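Local coordinates for protein ureidoglycolate hydrolase (Arabidopsis thaliana, PDB 4PXE) that hydrolyses (S)-ureidoglycolate to glyoxylate, ammonium and carbon dioxide in purine catabolism, using two manganese ions per subunit, at residues 19-22 with 23-27; 417-420 with 421-425. One frame throughout, in Å; residues are numbered along the deposited sequence.

Interaction 1. Residues 19-22 with 23-27; sequences GLQN and QIDEL
Asp-25 OD1 has two partners, NE2 of Gln-21 one helical turn earlier and the ammonium group of Lys-101. Gln-21 NE2 lies 3.0 Å from Asp-25 OD1, but the bond is weak and bent, with an N-H...O angle of 134°. The stronger partner is Lys-101, which makes a salt bridge. The amide plane of Gln-21 and the carboxylate plane of Asp-25 are turned 55° apart. The Gln-21 chain turns about the CB-CG bond (chi2 66°), which brings the amide round to Asp-25. NE2 also has a weak hydrogen bond to Tyr-102 OH. Gln-21 and Asp-25 lie on helix 17-28; Lys-101 and Tyr-102 come from a loop. The helix packs against helices 45-60, 105-120 and 410-429, with Gln-23 on Tyr-53 and Leu-57, Ile-24 on Val-105 and Gln-21 on Pro-410. Its regular i to i+4 ladder includes Glu-26 N to Asn-22 O at 2.9 Å and Asp-25 N to Gln-21 O at 3.0 Å. On another side of the helix, Gln-23 crosses Leu-20 at about a right angle, with OE1 of Gln-23 3.9 Å from CD1 of Leu-20. CG of Gln-23 packs 3.4 Å from Gly-19 O. Ile-24 lays CG1 against Leu-20 O at 3.4 Å.

Interaction 2. Residues 417-420 with 421-425; sequences VKVL and SLTLA
Helix 410-429, the last helix of the chain, carries this buried contact within one continuous helical stretch. Two of its carbonyls each take a second hydrogen bond from a hydroxyl. Val-419 O accepts hydrogen bonds from Thr-423 N at 2.9 Å and from Thr-423 OG1 at 2.7 Å. The two donors reach it from opposite faces of the carbonyl plane, and OG1 stands 37° out of that plane. Thr-423 has OG1 beside its own backbone N (chi1 -55°), which turns the hydroxyl back toward the preceding turn. Val-417 O is held in the same way. Ser-421 N lies 2.8 Å from Val-417 O, and Ser-421 OG approaches that oxygen to 3.0 Å from the other face. OG also has a weak hydrogen bond to Ala-114 O of helix 105-120. With an alanine here, Val-417 O would probably keep the backbone N-H as its one donor from this turn, and the weak link to Ala-114 O would be lost. Between the leucines the contact is apolar: CG of Leu-420 meets CD1 of Leu-424 at 4.0 Å, the side chains crossing at a slant. Leu-420 also packs on Ala-114, while Thr-423 touches Met-358 and Ala-361 of helix 352-364. Serine and threonine hydroxyls bonded back to the carbonyl four residues earlier are typical of buried alpha-helices.

Interaction 1 lies on helix 17-28, near the start of the chain, and interaction 2 on helix 410-429, at its end. They come in series, and their centres are 20 Å apart. The two helices still meet: Leu-20 CD2 packs 3.9 Å from Val-417 CG2. Leu-20 and Gln-21 also touch Met-413. Helix 105-120 joins both contacts, meeting Leu-20 and Gln-23 through Leu-109, and Val-417 through Glu-113. Helices from near the two ends of the chain are thus packed against each other and on helix 105-120. The side chain of Ile-24 is about 12 Å from a bound manganese ion, and that of Leu-420 about 14 Å, so neither contact reaches the metal site directly.

Interaction 1. Residues 19-22 with 23-27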
ATOM      1  N   GLY A  19     -39.293  -5.021   2.839  1.00 16.03           N
ATOM      2  CA  GLY A  19     -38.665  -5.803   3.894  1.00 16.09           C
ATOM      3  C   GLY A  19     -37.317  -6.353   3.459  1.00 14.94           C
ATOM      4  O   GLY A  19     -36.328  -6.313   4.213  1.00 15.68           O
ATOM      5  N   LEU A  20     -37.264  -6.856   2.232  1.00 15.33           N
ATOM      6  CA  LEU A  20     -36.000  -7.318   1.670  1.00 15.89           C
ATOM      7  C   LEU A  20     -34.986  -6.167   1.562  1.00 14.67           C
ATOM      8  O   LEU A  20     -33.809  -6.328   1.890  1.00 13.94           O
ATOM      9  CB  LEU A  20     -36.234  -7.982   0.309  1.00 14.78           C
ATOM     10  CG  LEU A  20     -35.007  -8.521  -0.435  1.00 14.80           C
ATOM     11  CD1 LEU A  20     -34.228  -9.501   0.446  1.00 17.88           C
ATOM     12  CD2 LEU A  20     -35.454  -9.191  -1.727  1.00 16.04           C
ATOM     13  N   GLN A  21     -35.443  -4.996   1.126  1.00 14.46           N
ATOM     14  CA  GLN A  21     -34.571  -3.830   1.090  1.00 14.97           C
ATOM     15  C   GLN A  21     -34.016  -3.493   2.466  1.00 14.50           C
ATOM     16  O   GLN A  21     -32.836  -3.167   2.605  1.00 14.49           O
ATOM     17  CB  GLN A  21     -35.286  -2.600   0.516  1.00 15.39           C
ATOM     18  CG  GLN A  21     -34.384  -1.384   0.478  1.00 13.91           C
ATOM     19  CD  GLN A  21     -33.250  -1.587  -0.479  1.00 17.66           C
ATOM     20  OE1 GLN A  21     -33.446  -2.147  -1.558  1.00 20.78           O
ATOM     21  NE2 GLN A  21     -32.057  -1.159  -0.094  1.00 17.16           N
ATOM     22  N   ASN A  22     -34.872  -3.558   3.481  1.00 13.64           N
ATOM     23  CA  ASN A  22     -34.437  -3.280   4.841  0.55 14.49           C
ATOM     24  C   ASN A  22     -33.345  -4.254   5.284  1.00 13.94           C
ATOM     25  O   ASN A  22     -32.401  -3.857   5.965  1.00 15.22           O
ATOM     26  CB  ASN A  22     -35.623  -3.302   5.811  0.55 17.51           C
ATOM     27  CG  ASN A  22     -36.594  -2.158   5.573  0.55 18.17           C
ATOM     28  OD1 ASN A  22     -36.274  -1.185   4.886  0.55 21.19           O
ATOM     29  ND2 ASN A  22     -37.786  -2.268   6.149  0.55 21.39           N
ATOM     30  N   GLN A  23     -33.467  -5.521   4.882  1.00 13.21           N
ATOM     31  CA  GLN A  23     -32.438  -6.514   5.207  1.00 15.04           C
ATOM     32  C   GLN A  23     -31.115  -6.224   4.495  1.00 14.61           C
ATOM     33  O   GLN A  23     -30.040  -6.368   5.081  1.00 14.61           O
ATOM     34  CB  GLN A  23     -32.933  -7.920   4.896  1.00 13.43           C
ATOM     35  CG  GLN A  23     -34.078  -8.339   5.812  1.00 14.62           C
ATOM     36  CD  GLN A  23     -34.679  -9.682   5.449  1.00 17.97           C
ATOM     37  OE1 GLN A  23     -34.558 -10.152   4.315  1.00 17.34           O
ATOM     38  NE2 GLN A  23     -35.336 -10.306   6.412  1.00 19.29           N
ATOM     39  N   ILE A  24     -31.200  -5.790   3.238  1.00 13.83           N
ATOM     40  CA  ILE A  24     -30.019  -5.385   2.483  1.00 13.67           C
ATOM     41  C   ILE A  24     -29.309  -4.251   3.216  1.00 13.34           C
ATOM     42  O   ILE A  24     -28.095  -4.270   3.392  1.00 13.98           O
ATOM     43  CB  ILE A  24     -30.396  -4.950   1.039  1.00 14.16           C
ATOM     44  CG1 ILE A  24     -30.819  -6.165   0.205  1.00 17.29           C
ATOM     45  CG2 ILE A  24     -29.247  -4.211   0.360  1.00 15.07           C
ATOM     46  CD1 ILE A  24     -29.669  -6.861  -0.490  1.00 20.98           C
ATOM     47  N   ASP A  25     -30.081  -3.277   3.677  1.00 13.11           N
ATOM     48  CA  ASP A  25     -29.509  -2.132   4.379  1.00 15.77           C
ATOM     49  C   ASP A  25     -28.919  -2.539   5.727  1.00 15.87           C
ATOM     50  O   ASP A  25     -27.820  -2.108   6.073  1.00 15.41           O
ATOM     51  CB  ASP A  25     -30.569  -1.043   4.570  1.00 15.51           C
ATOM     52  CG  ASP A  25     -31.023  -0.437   3.261  1.00 20.17           C
ATOM     53  OD1 ASP A  25     -30.270  -0.531   2.271  1.00 20.05           O
ATOM     54  OD2 ASP A  25     -32.133   0.132   3.233  1.00 22.68           O
ATOM     55  N   GLU A  26     -29.638  -3.360   6.485  1.00 14.67           N
ATOM     56  CA  GLU A  26     -29.113  -3.837   7.761  1.00 16.28           C
ATOM     57  C   GLU A  26     -27.809  -4.608   7.590  1.00 15.38           C
ATOM     58  O   GLU A  26     -26.839  -4.369   8.320  1.00 16.55           O
ATOM     59  CB  GLU A  26     -30.157  -4.671   8.509  1.00 16.68           C
ATOM     60  CG  GLU A  26     -31.306  -3.816   9.034  1.00 18.40           C
ATOM     61  CD  GLU A  26     -32.333  -4.595   9.829  1.00 24.41           C
ATOM     62  OE1 GLU A  26     -32.267  -5.842   9.864  1.00 23.97           O
ATOM     63  OE2 GLU A  26     -33.227  -3.947  10.422  1.00 30.74           O
ATOM     64  N   LEU A  27     -27.765  -5.511   6.616  1.00 14.88           N
ATOM     65  CA  LEU A  27     -26.539  -6.273   6.393  1.00 14.89           C
ATOM     66  C   LEU A  27     -25.354  -5.370   6.022  1.00 16.04           C
ATOM     67  O   LEU A  27     -24.212  -5.629   6.409  1.00 15.69           O
ATOM     68  CB  LEU A  27     -26.747  -7.360   5.337  1.00 15.09           C
ATOM     69  CG  LEU A  27     -25.708  -8.483   5.398  1.00 17.04           C
ATOM     70  CD1 LEU A  27     -25.934  -9.364   6.623  1.00 18.17           C
ATOM     71  CD2 LEU A  27     -25.728  -9.316   4.138  1.00 17.36           C
TER

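Interaction 2. Residues 417-420 with 421-425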
ATOM      1  N   VAL A 417     -36.513 -12.655  -7.119  1.00 13.63           N
ATOM      2  CA  VAL A 417     -36.955 -13.578  -6.077  1.00 13.20           C
ATOM      3  C   VAL A 417     -38.137 -14.428  -6.550  1.00 13.98           C
ATOM      4  O   VAL A 417     -38.182 -15.636  -6.289  1.00 14.60           O
ATOM      5  CB  VAL A 417     -37.302 -12.831  -4.764  1.00 12.90           C
ATOM      6  CG1 VAL A 417     -38.024 -13.754  -3.779  1.00 14.82           C
ATOM      7  CG2 VAL A 417     -36.032 -12.254  -4.124  1.00 14.88           C
ATOM      8  N   LYS A 418     -39.078 -13.822  -7.265  1.00 12.42           N
ATOM      9  CA  LYS A 418     -40.214 -14.586  -7.774  1.00 13.31           C
ATOM     10  C   LYS A 418     -39.774 -15.639  -8.777  1.00 13.37           C
ATOM     11  O   LYS A 418     -40.252 -16.775  -8.721  1.00 14.14           O
ATOM     12  CB  LYS A 418     -41.252 -13.663  -8.409  1.00 15.75           C
ATOM     13  CG  LYS A 418     -42.008 -12.801  -7.416  1.00 16.54           C
ATOM     14  CD  LYS A 418     -42.923 -11.844  -8.156  1.00 23.35           C
ATOM     15  CE  LYS A 418     -43.666 -10.945  -7.199  1.00 29.53           C
ATOM     16  NZ  LYS A 418     -44.355  -9.844  -7.923  1.00 33.13           N
ATOM     17  N   VAL A 419     -38.884 -15.275  -9.695  1.00 12.60           N
ATOM     18  CA  VAL A 419     -38.369 -16.251 -10.652  1.00 13.62           C
ATOM     19  C   VAL A 419     -37.613 -17.366  -9.931  1.00 13.74           C
ATOM     20  O   VAL A 419     -37.768 -18.545 -10.254  1.00 14.94           O
ATOM     21  CB  VAL A 419     -37.481 -15.586 -11.716  1.00 13.37           C
ATOM     22  CG1 VAL A 419     -36.809 -16.645 -12.607  1.00 15.13           C
ATOM     23  CG2 VAL A 419     -38.299 -14.611 -12.551  1.00 14.70           C
ATOM     24  N   LEU A 420     -36.823 -17.000  -8.929  1.00 13.26           N
ATOM     25  CA  LEU A 420     -36.119 -17.999  -8.133  1.00 13.79           C
ATOM     26  C   LEU A 420     -37.081 -18.949  -7.418  1.00 14.15           C
ATOM     27  O   LEU A 420     -36.905 -20.169  -7.474  1.00 15.57           O
ATOM     28  CB  LEU A 420     -35.192 -17.324  -7.129  1.00 13.75           C
ATOM     29  CG  LEU A 420     -34.388 -18.280  -6.248  1.00 13.44           C
ATOM     30  CD1 LEU A 420     -33.506 -19.197  -7.089  1.00 14.93           C
ATOM     31  CD2 LEU A 420     -33.538 -17.490  -5.249  1.00 13.52           C
ATOM     32  N   SER A 421     -38.099 -18.391  -6.764  1.00 13.52           N
ATOM     33  CA  SER A 421     -39.111 -19.192  -6.078  1.00 15.02           C
ATOM     34  C   SER A 421     -39.772 -20.191  -7.019  1.00 14.80           C
ATOM     35  O   SER A 421     -39.913 -21.382  -6.704  1.00 15.02           O
ATOM     36  CB  SER A 421     -40.193 -18.286  -5.497  1.00 16.36           C
ATOM     37  OG  SER A 421     -39.684 -17.448  -4.473  1.00 16.15           O
ATOM     38  N   LEU A 422     -40.199 -19.698  -8.173  1.00 13.97           N
ATOM     39  CA  LEU A 422     -40.966 -20.523  -9.097  1.00 13.07           C
ATOM     40  C   LEU A 422     -40.072 -21.562  -9.766  1.00 15.06           C
ATOM     41  O   LEU A 422     -40.498 -22.693  -9.999  1.00 16.10           O
ATOM     42  CB  LEU A 422     -41.664 -19.633 -10.132  1.00 15.00           C
ATOM     43  CG  LEU A 422     -42.672 -20.309 -11.060  1.00 17.61           C
ATOM     44  CD1 LEU A 422     -43.692 -21.153 -10.275  1.00 16.27           C
ATOM     45  CD2 LEU A 422     -43.366 -19.244 -11.879  1.00 16.31           C
ATOM     46  N   THR A 423     -38.831 -21.197 -10.064  1.00 14.62           N
ATOM     47  CA  THR A 423     -37.892 -22.155 -10.647  1.00 14.35           C
ATOM     48  C   THR A 423     -37.525 -23.251  -9.639  1.00 15.98           C
ATOM     49  O   THR A 423     -37.476 -24.432  -9.997  1.00 16.76           O
ATOM     50  CB  THR A 423     -36.605 -21.457 -11.165  1.00 13.57           C
ATOM     51  OG1 THR A 423     -36.957 -20.412 -12.085  1.00 15.37           O
ATOM     52  CG2 THR A 423     -35.715 -22.458 -11.888  1.00 17.73           C
ATOM     53  N   LEU A 424     -37.295 -22.877  -8.382  1.00 15.00           N
ATOM     54  CA  LEU A 424     -37.044 -23.853  -7.313  1.00 14.84           C
ATOM     55  C   LEU A 424     -38.209 -24.829  -7.206  1.00 15.67           C
ATOM     56  O   LEU A 424     -38.000 -26.037  -7.065  1.00 16.96           O
ATOM     57  CB  LEU A 424     -36.869 -23.147  -5.966  1.00 15.97           C
ATOM     58  CG  LEU A 424     -35.554 -22.404  -5.726  1.00 14.88           C
ATOM     59  CD1 LEU A 424     -35.671 -21.578  -4.458  1.00 17.59           C
ATOM     60  CD2 LEU A 424     -34.378 -23.372  -5.638  1.00 17.37           C
ATOM     61  N   ALA A 425     -39.421 -24.286  -7.234  1.00 15.53           N
ATOM     62  CA  ALA A 425     -40.638 -25.079  -7.091  1.00 15.97           C
ATOM     63  C   ALA A 425     -40.753 -26.072  -8.236  1.00 16.56           C
ATOM     64  O   ALA A 425     -41.031 -27.261  -8.017  1.00 19.16           O
ATOM     65  CB  ALA A 425     -41.853 -24.161  -7.059  1.00 16.70           C
TER